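PDB 5XZ3: peptidoglycan-recognition protein from Apis mellifera, which probably recognises bacterial peptidoglycan as an innate immune receptor of the honeybee, as insect PGRP-SA proteins do. Local coordinates for residues A[32-37]-A[101-106]; A[127-132]-A[166-171]. One frame throughout, in Å; residues are numbered along the deposited sequence.

Contact 1: A[32-37]-A[101-106]; sequences PYVIIH and KSISIA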
ATOM      1  N   PRO A  32      -2.825 -13.170   4.789  1.00 25.09           N
ATOM      2  CA  PRO A  32      -3.438 -12.936   6.114  1.00 24.76           C
ATOM      3  C   PRO A  32      -3.402 -11.509   6.658  1.00 24.04           C
ATOM      4  O   PRO A  32      -4.214 -11.201   7.536  1.00 23.47           O
ATOM      5  CB  PRO A  32      -2.657 -13.862   7.051  1.00 25.57           C
ATOM      6  CG  PRO A  32      -1.362 -14.124   6.365  1.00 25.05           C
ATOM      7  CD  PRO A  32      -1.620 -14.022   4.883  1.00 24.72           C
ATOM      8  N   TYR A  33      -2.483 -10.669   6.167  1.00 23.39           N
ATOM      9  CA  TYR A  33      -2.306  -9.303   6.703  1.00 23.41           C
ATOM     10  C   TYR A  33      -2.281  -8.230   5.628  1.00 22.81           C
ATOM     11  O   TYR A  33      -1.821  -8.470   4.524  1.00 21.49           O
ATOM     12  CB  TYR A  33      -0.983  -9.203   7.497  1.00 24.50           C
ATOM     13  CG  TYR A  33      -1.008  -9.981   8.785  1.00 25.84           C
ATOM     14  CD1 TYR A  33      -1.567  -9.423   9.933  1.00 26.79           C
ATOM     15  CD2 TYR A  33      -0.470 -11.274   8.862  1.00 26.48           C
ATOM     16  CE1 TYR A  33      -1.597 -10.134  11.131  1.00 28.97           C
ATOM     17  CE2 TYR A  33      -0.494 -11.988  10.051  1.00 28.67           C
ATOM     18  CZ  TYR A  33      -1.066 -11.407  11.179  1.00 29.44           C
ATOM     19  OH  TYR A  33      -1.116 -12.096  12.370  1.00 32.46           O
ATOM     20  N   VAL A  34      -2.772  -7.039   5.979  1.00 22.28           N
ATOM     21  CA  VAL A  34      -2.522  -5.819   5.208  1.00 22.22           C
ATOM     22  C   VAL A  34      -1.781  -4.845   6.136  1.00 22.22           C
ATOM     23  O   VAL A  34      -2.229  -4.607   7.262  1.00 22.94           O
ATOM     24  CB  VAL A  34      -3.847  -5.177   4.715  1.00 22.34           C
ATOM     25  CG1 VAL A  34      -3.595  -3.804   4.085  1.00 20.84           C
ATOM     26  CG2 VAL A  34      -4.528  -6.081   3.685  1.00 22.80           C
ATOM     27  N   ILE A  35      -0.638  -4.319   5.696  1.00 21.97           N
ATOM     28  CA  ILE A  35       0.119  -3.360   6.528  1.00 21.88           C
ATOM     29  C   ILE A  35      -0.067  -1.943   5.951  1.00 21.96           C
ATOM     30  O   ILE A  35       0.200  -1.695   4.770  1.00 22.54           O
ATOM     31  CB  ILE A  35       1.636  -3.684   6.610  1.00 21.73           C
ATOM     32  CG1 ILE A  35       1.936  -5.197   6.689  1.00 23.01           C
ATOM     33  CG2 ILE A  35       2.337  -2.850   7.701  1.00 22.31           C
ATOM     34  CD1 ILE A  35       1.491  -5.957   7.912  1.00 22.65           C
ATOM     35  N   ILE A  36      -0.504  -1.003   6.782  1.00 21.83           N
ATOM     36  CA  ILE A  36      -0.689   0.364   6.306  1.00 21.98           C
ATOM     37  C   ILE A  36       0.583   1.146   6.645  1.00 22.60           C
ATOM     38  O   ILE A  36       1.019   1.131   7.786  1.00 22.55           O
ATOM     39  CB  ILE A  36      -1.928   1.045   6.948  1.00 21.91           C
ATOM     40  CG1 ILE A  36      -3.224   0.234   6.670  1.00 21.78           C
ATOM     41  CG2 ILE A  36      -2.064   2.513   6.486  1.00 21.88           C
ATOM     42  CD1 ILE A  36      -3.550  -0.007   5.192  1.00 21.86           C
ATOM     43  N   HIS A  37       1.155   1.802   5.636  1.00 23.37           N
ATOM     44  CA  HIS A  37       2.337   2.645   5.802  1.00 23.92           C
ATOM     45  C   HIS A  37       2.067   4.036   5.268  1.00 23.55           C
ATOM     46  O   HIS A  37       1.085   4.255   4.540  1.00 22.94           O
ATOM     47  CB  HIS A  37       3.539   2.059   5.046  1.00 25.59           C
ATOM     48  CG  HIS A  37       4.206   0.905   5.747  1.00 26.22           C
ATOM     49  ND1 HIS A  37       5.026   1.071   6.846  1.00 27.92           N
ATOM     50  CD2 HIS A  37       4.202  -0.422   5.479  1.00 27.15           C
ATOM     51  CE1 HIS A  37       5.506  -0.103   7.218  1.00 28.84           C
ATOM     52  NE2 HIS A  37       5.021  -1.027   6.405  1.00 27.17           N
ATOM     53  N   LYS A 101       3.841 -12.485   4.155  1.00 27.36           N
ATOM     54  CA  LYS A 101       2.488 -12.789   4.631  1.00 27.00           C
ATOM     55  C   LYS A 101       1.566 -11.573   4.675  1.00 25.82           C
ATOM     56  O   LYS A 101       0.591 -11.553   5.438  1.00 24.25           O
ATOM     57  CB  LYS A 101       2.540 -13.505   5.992  1.00 28.85           C
ATOM     58  CG  LYS A 101       3.308 -12.791   7.107  1.00 29.44           C
ATOM     59  CD  LYS A 101       3.178 -13.581   8.412  1.00 31.73           C
ATOM     60  CE  LYS A 101       3.991 -12.950   9.530  1.00 33.09           C
ATOM     61  NZ  LYS A 101       4.039 -13.833  10.731  1.00 35.72           N
ATOM     62  N   SER A 102       1.881 -10.573   3.845  1.00 24.42           N
ATOM     63  CA  SER A 102       1.110  -9.320   3.814  1.00 24.58           C
ATOM     64  C   SER A 102       1.265  -8.624   2.481  1.00 24.39           C
ATOM     65  O   SER A 102       2.192  -8.906   1.723  1.00 24.50           O
ATOM     66  CB  SER A 102       1.570  -8.365   4.936  1.00 23.92           C
ATOM     67  OG  SER A 102       2.916  -7.934   4.715  1.00 24.25           O
ATOM     68  N   ILE A 103       0.339  -7.721   2.194  1.00 24.37           N
ATOM     69  CA  ILE A 103       0.603  -6.656   1.239  1.00 24.26           C
ATOM     70  C   ILE A 103       0.739  -5.375   2.065  1.00 24.45           C
ATOM     71  O   ILE A 103       0.268  -5.321   3.214  1.00 23.67           O
ATOM     72  CB  ILE A 103      -0.503  -6.523   0.174  1.00 26.17           C
ATOM     73  CG1 ILE A 103      -1.872  -6.387   0.823  1.00 26.13           C
ATOM     74  CG2 ILE A 103      -0.477  -7.709  -0.823  1.00 26.71           C
ATOM     75  CD1 ILE A 103      -2.745  -5.382   0.111  1.00 28.36           C
ATOM     76  N   SER A 104       1.387  -4.367   1.495  1.00 23.49           N
ATOM     77  CA  SER A 104       1.397  -3.058   2.118  1.00 24.24           C
ATOM     78  C   SER A 104       0.606  -2.056   1.296  1.00 24.77           C
ATOM     79  O   SER A 104       0.552  -2.146   0.058  1.00 26.10           O
ATOM     80  CB  SER A 104       2.821  -2.569   2.364  1.00 24.61           C
ATOM     81  OG  SER A 104       3.584  -2.550   1.149  1.00 25.31           O
ATOM     82  N   ILE A 105      -0.039  -1.116   1.990  1.00 24.12           N
ATOM     83  CA  ILE A 105      -0.728  -0.017   1.325  1.00 23.67           C
ATOM     84  C   ILE A 105      -0.050   1.245   1.854  1.00 24.29           C
ATOM     85  O   ILE A 105      -0.116   1.534   3.058  1.00 23.79           O
ATOM     86  CB  ILE A 105      -2.241   0.000   1.613  1.00 23.90           C
ATOM     87  CG1 ILE A 105      -2.905  -1.323   1.131  1.00 24.17           C
ATOM     88  CG2 ILE A 105      -2.887   1.232   0.968  1.00 25.11           C
ATOM     89  CD1 ILE A 105      -4.393  -1.482   1.435  1.00 24.32           C
ATOM     90  N   ALA A 106       0.629   1.960   0.960  1.00 23.06           N
ATOM     91  CA  ALA A 106       1.416   3.100   1.378  1.00 23.66           C
ATOM     92  C   ALA A 106       0.737   4.376   0.917  1.00 23.90           C
ATOM     93  O   ALA A 106       0.597   4.625  -0.281  1.00 23.70           O
ATOM     94  CB  ALA A 106       2.857   3.027   0.853  1.00 23.31           C
TER
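Ile105 packs against both Val34 and Ile36 of the neighbouring strand. Its CG1 stands anti to the carbonyl carbon and the chain runs on extended (chi2 176°). This takes CD1 to Val34 CG1, 3.6 Å away. Ile36 lies alongside and points the same way; its CD1 meets Ile105 CB at 3.8 Å. Val34 CG2 also touches Ile103 CG1, so four aliphatic side chains share one face. Helix 118-133 lies against Ile105 on that face.

Lys101 and Tyr33 meet where the pairing begins. The Tyr33 ring turns an edge to the Lys101 carbonyl, with CD2 3.6 Å from Lys101 O and that oxygen in the ring plane. The same oxygen takes a weak, bent bond from Tyr33 N. The extended lysine chain passes near the ring, CD to Tyr33 CE2 4.3 Å. Tyr98 adds a cation-pi contact to Lys101 and an edge-to-face contact to Tyr33, whose hydroxyl is hydrogen-bonded to Pro173. Pro32 CG lies 3.4 Å from Lys101 O and also near Lys101 CB. A glycine here would probably open a gap beside Lys101 CB and give the start of the strand more freedom to turn.

The backbone bonds become straighter further on. Ile35 N reaches Ile103 O at 2.8 Å, Ile105 N returns to Ile35 O, and His37 N meets Ile105 O at 2.9 Å and 176°. His37 CD2 sits at 4.0 Å from Ser104 CB, on the face away from Ile105. Both ring nitrogens of His37 are hydrogen-bonded, ND1 with Ser154 and NE2 with Thr95. The pair is two parallel strands inside the mixed sheet, flanked by 74-76 and 141-145, as in the central sheet of the PGRP and amidase fold.

Contact 2: A[127-132]-A[166-171]; sequences LILCGK and WPEWVS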
ATOM      1  N   LEU A 127      -9.645  -0.848  -1.643  1.00 28.22           N
ATOM      2  CA  LEU A 127      -8.642  -1.791  -2.084  1.00 27.48           C
ATOM      3  C   LEU A 127      -8.677  -3.063  -1.231  1.00 26.59           C
ATOM      4  O   LEU A 127      -8.535  -4.171  -1.754  1.00 26.70           O
ATOM      5  CB  LEU A 127      -7.258  -1.155  -2.050  1.00 26.87           C
ATOM      6  CG  LEU A 127      -6.085  -1.985  -2.550  1.00 26.34           C
ATOM      7  CD1 LEU A 127      -6.183  -2.352  -4.021  1.00 26.50           C
ATOM      8  CD2 LEU A 127      -4.792  -1.226  -2.270  1.00 25.66           C
ATOM      9  N   ILE A 128      -8.868  -2.885   0.072  1.00 25.33           N
ATOM     10  CA  ILE A 128      -8.944  -3.998   1.009  1.00 25.58           C
ATOM     11  C   ILE A 128     -10.161  -4.879   0.679  1.00 26.38           C
ATOM     12  O   ILE A 128     -10.031  -6.112   0.541  1.00 25.33           O
ATOM     13  CB  ILE A 128      -8.919  -3.506   2.480  1.00 25.18           C
ATOM     14  CG1 ILE A 128      -7.504  -2.992   2.816  1.00 25.57           C
ATOM     15  CG2 ILE A 128      -9.300  -4.638   3.440  1.00 25.66           C
ATOM     16  CD1 ILE A 128      -7.432  -2.048   4.005  1.00 25.61           C
ATOM     17  N   LEU A 129     -11.314  -4.244   0.502  1.00 26.59           N
ATOM     18  CA  LEU A 129     -12.532  -4.963   0.104  1.00 28.00           C
ATOM     19  C   LEU A 129     -12.379  -5.713  -1.225  1.00 28.52           C
ATOM     20  O   LEU A 129     -12.806  -6.856  -1.327  1.00 28.52           O
ATOM     21  CB  LEU A 129     -13.745  -4.015   0.088  1.00 29.44           C
ATOM     22  CG  LEU A 129     -14.171  -3.385   1.444  1.00 30.19           C
ATOM     23  CD1 LEU A 129     -15.342  -2.430   1.231  1.00 31.68           C
ATOM     24  CD2 LEU A 129     -14.539  -4.415   2.510  1.00 31.27           C
ATOM     25  N   CYS A 130     -11.766  -5.074  -2.223  1.00 28.70           N
ATOM     26  CA  CYS A 130     -11.437  -5.727  -3.496  1.00 30.34           C
ATOM     27  C   CYS A 130     -10.618  -7.001  -3.321  1.00 27.94           C
ATOM     28  O   CYS A 130     -10.956  -8.038  -3.904  1.00 27.74           O
ATOM     29  CB  CYS A 130     -10.689  -4.775  -4.423  1.00 34.01           C
ATOM     30  SG  CYS A 130     -10.091  -5.600  -5.916  1.00 45.59           S
ATOM     31  N   GLY A 131      -9.546  -6.912  -2.532  1.00 25.46           N
ATOM     32  CA  GLY A 131      -8.713  -8.079  -2.211  1.00 24.61           C
ATOM     33  C   GLY A 131      -9.483  -9.214  -1.556  1.00 24.70           C
ATOM     34  O   GLY A 131      -9.282 -10.391  -1.902  1.00 23.65           O
ATOM     35  N   LYS A 132     -10.357  -8.869  -0.606  1.00 24.98           N
ATOM     36  CA  LYS A 132     -11.213  -9.866   0.038  1.00 26.72           C
ATOM     37  C   LYS A 132     -12.178 -10.456  -0.990  1.00 27.57           C
ATOM     38  O   LYS A 132     -12.314 -11.677  -1.087  1.00 27.43           O
ATOM     39  CB  LYS A 132     -12.002  -9.259   1.196  1.00 27.94           C
ATOM     40  CG  LYS A 132     -11.153  -8.806   2.359  1.00 28.41           C
ATOM     41  CD  LYS A 132     -11.986  -8.279   3.540  1.00 29.58           C
ATOM     42  CE  LYS A 132     -12.578  -9.424   4.352  1.00 31.40           C
ATOM     43  NZ  LYS A 132     -13.147  -8.982   5.670  1.00 32.24           N
ATOM     44  N   TRP A 166     -11.639   1.484  10.826  1.00 27.16           N
ATOM     45  CA  TRP A 166     -11.971   0.415   9.904  1.00 27.61           C
ATOM     46  C   TRP A 166     -12.290  -0.863  10.647  1.00 28.13           C
ATOM     47  O   TRP A 166     -11.526  -1.254  11.529  1.00 28.66           O
ATOM     48  CB  TRP A 166     -10.824   0.137   8.966  1.00 26.60           C
ATOM     49  CG  TRP A 166     -10.523   1.179   7.955  1.00 26.55           C
ATOM     50  CD1 TRP A 166     -11.312   2.234   7.550  1.00 27.32           C
ATOM     51  CD2 TRP A 166      -9.357   1.214   7.142  1.00 25.76           C
ATOM     52  NE1 TRP A 166     -10.662   2.946   6.549  1.00 26.45           N
ATOM     53  CE2 TRP A 166      -9.464   2.337   6.289  1.00 25.78           C
ATOM     54  CE3 TRP A 166      -8.200   0.417   7.075  1.00 25.28           C
ATOM     55  CZ2 TRP A 166      -8.463   2.673   5.359  1.00 25.49           C
ATOM     56  CZ3 TRP A 166      -7.200   0.765   6.170  1.00 25.12           C
ATOM     57  CH2 TRP A 166      -7.337   1.878   5.321  1.00 24.97           C
ATOM     58  N   PRO A 167     -13.389  -1.545  10.264  1.00 29.11           N
ATOM     59  CA  PRO A 167     -13.756  -2.791  10.954  1.00 29.35           C
ATOM     60  C   PRO A 167     -12.712  -3.904  10.824  1.00 28.84           C
ATOM     61  O   PRO A 167     -12.677  -4.808  11.666  1.00 29.04           O
ATOM     62  CB  PRO A 167     -15.060  -3.201  10.268  1.00 30.95           C
ATOM     63  CG  PRO A 167     -15.599  -1.936   9.668  1.00 31.35           C
ATOM     64  CD  PRO A 167     -14.387  -1.173   9.238  1.00 29.61           C
ATOM     65  N   GLU A 168     -11.874  -3.842   9.785  1.00 28.44           N
ATOM     66  CA  GLU A 168     -10.845  -4.867   9.541  1.00 27.91           C
ATOM     67  C   GLU A 168      -9.573  -4.590  10.365  1.00 27.08           C
ATOM     68  O   GLU A 168      -8.705  -5.462  10.473  1.00 26.39           O
ATOM     69  CB  GLU A 168     -10.491  -4.998   8.036  1.00 27.72           C
ATOM     70  CG  GLU A 168     -11.634  -5.379   7.092  1.00 30.43           C
ATOM     71  CD  GLU A 168     -12.527  -4.207   6.677  1.00 31.22           C
ATOM     72  OE1 GLU A 168     -12.288  -3.070   7.134  1.00 31.58           O
ATOM     73  OE2 GLU A 168     -13.478  -4.417   5.885  1.00 31.86           O
ATOM     74  N   TRP A 169      -9.471  -3.391  10.951  1.00 27.23           N
ATOM     75  CA  TRP A 169      -8.318  -3.063  11.809  1.00 26.03           C
ATOM     76  C   TRP A 169      -8.342  -3.922  13.081  1.00 26.66           C
ATOM     77  O   TRP A 169      -9.402  -4.116  13.668  1.00 26.51           O
ATOM     78  CB  TRP A 169      -8.259  -1.566  12.144  1.00 26.15           C
ATOM     79  CG  TRP A 169      -7.142  -1.262  13.102  1.00 25.73           C
ATOM     80  CD1 TRP A 169      -5.820  -1.151  12.796  1.00 25.79           C
ATOM     81  CD2 TRP A 169      -7.244  -1.087  14.522  1.00 26.23           C
ATOM     82  NE1 TRP A 169      -5.084  -0.918  13.936  1.00 25.95           N
ATOM     83  CE2 TRP A 169      -5.931  -0.880  15.012  1.00 26.04           C
ATOM     84  CE3 TRP A 169      -8.310  -1.103  15.431  1.00 26.86           C
ATOM     85  CZ2 TRP A 169      -5.660  -0.648  16.365  1.00 27.12           C
ATOM     86  CZ3 TRP A 169      -8.036  -0.883  16.799  1.00 28.14           C
ATOM     87  CH2 TRP A 169      -6.713  -0.664  17.243  1.00 27.47           C
ATOM     88  N   VAL A 170      -7.175  -4.444  13.473  1.00 26.18           N
ATOM     89  CA  VAL A 170      -7.025  -5.236  14.690  1.00 27.53           C
ATOM     90  C   VAL A 170      -6.020  -4.569  15.630  1.00 28.40           C
ATOM     91  O   VAL A 170      -4.955  -4.110  15.194  1.00 27.25           O
ATOM     92  CB  VAL A 170      -6.633  -6.725  14.443  1.00 27.97           C
ATOM     93  CG1 VAL A 170      -7.732  -7.499  13.693  1.00 28.32           C
ATOM     94  CG2 VAL A 170      -5.303  -6.853  13.717  1.00 27.47           C
ATOM     95  N   SER A 171      -6.367  -4.533  16.919  1.00 30.61           N
ATOM     96  CA  SER A 171      -5.503  -3.925  17.954  1.00 32.98           C
ATOM     97  C   SER A 171      -4.249  -4.754  18.207  1.00 34.33           C
ATOM     98  O   SER A 171      -3.222  -4.236  18.674  1.00 34.38           O
ATOM     99  CB  SER A 171      -6.279  -3.684  19.247  1.00 33.38           C
ATOM    100  OG  SER A 171      -6.701  -4.900  19.824  1.00 35.68           O
TER
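Ile128 meets Trp166 and Glu168 with its two branches. Its CB points from the helix toward segment 166-171. There the chain divides. CG2, anti to the backbone N, comes within 4.4 Å of Glu168 CG, a loose apolar touch. CG1 stands beside the backbone N (chi1 -71°) and turns toward Ile105 in the sheet. At the tip, CD1 reaches the six-membered ring of Trp166 obliquely. The nearest ring atom is Trp166 CZ3, 3.6 Å from Ile128 CD1. CE3 and CH2 lie a little further off. The indole also meets the His125 ring, one turn back along the helix.

Glu168 gives up more surface than any other residue of the pair. Its chain bends at chi2 (82°), which brings the carboxylate round toward Leu129. Glu168 OE2 lies 3.5 Å from Leu129 CD2, with the two side chains at about a right angle. Lys132 crosses from the next helix turn. Its NZ is 4.6 Å from Glu168 OE2, too far for a salt bridge, though the opposite charges are likely to attract. That amine also has a weak hydrogen bond to Glu139 O. No hydrogen bond joins the two segments.

A type I turn from Trp166 to Trp169 presents both contact residues of the loop to the helix. Trp169 N closes it on Trp166 O at 3.0 Å. The loop follows helix 157-163 and bonds through the backbone of Glu168 and Val170 to Val143 of the edge strand 141-145. Helix 118-133 is thus bordered here by the loop, while its Leu127 and Ile128 rest on strand 102-107.

Overall arrangement
The two contacts are neighbours, with centres about 10 Å apart, and they touch through apolar side chains. Ile105 CD1 of contact 1 lies 3.7 Å from Ile128 CG1 of contact 2. Ile36 CD1 approaches Trp166 CZ3 to 3.9 Å, so the loop as well as the helix reaches the sheet. Along the chain, contact 1 closes before contact 2 opens, and strand 102-107 leads on to helix 118-133. All this packing is on one face of the sheet. His37, with Ser154 and Thr95, lies on the other, probably facing the peptidoglycan groove; in the amidase relatives that side holds a zinc site.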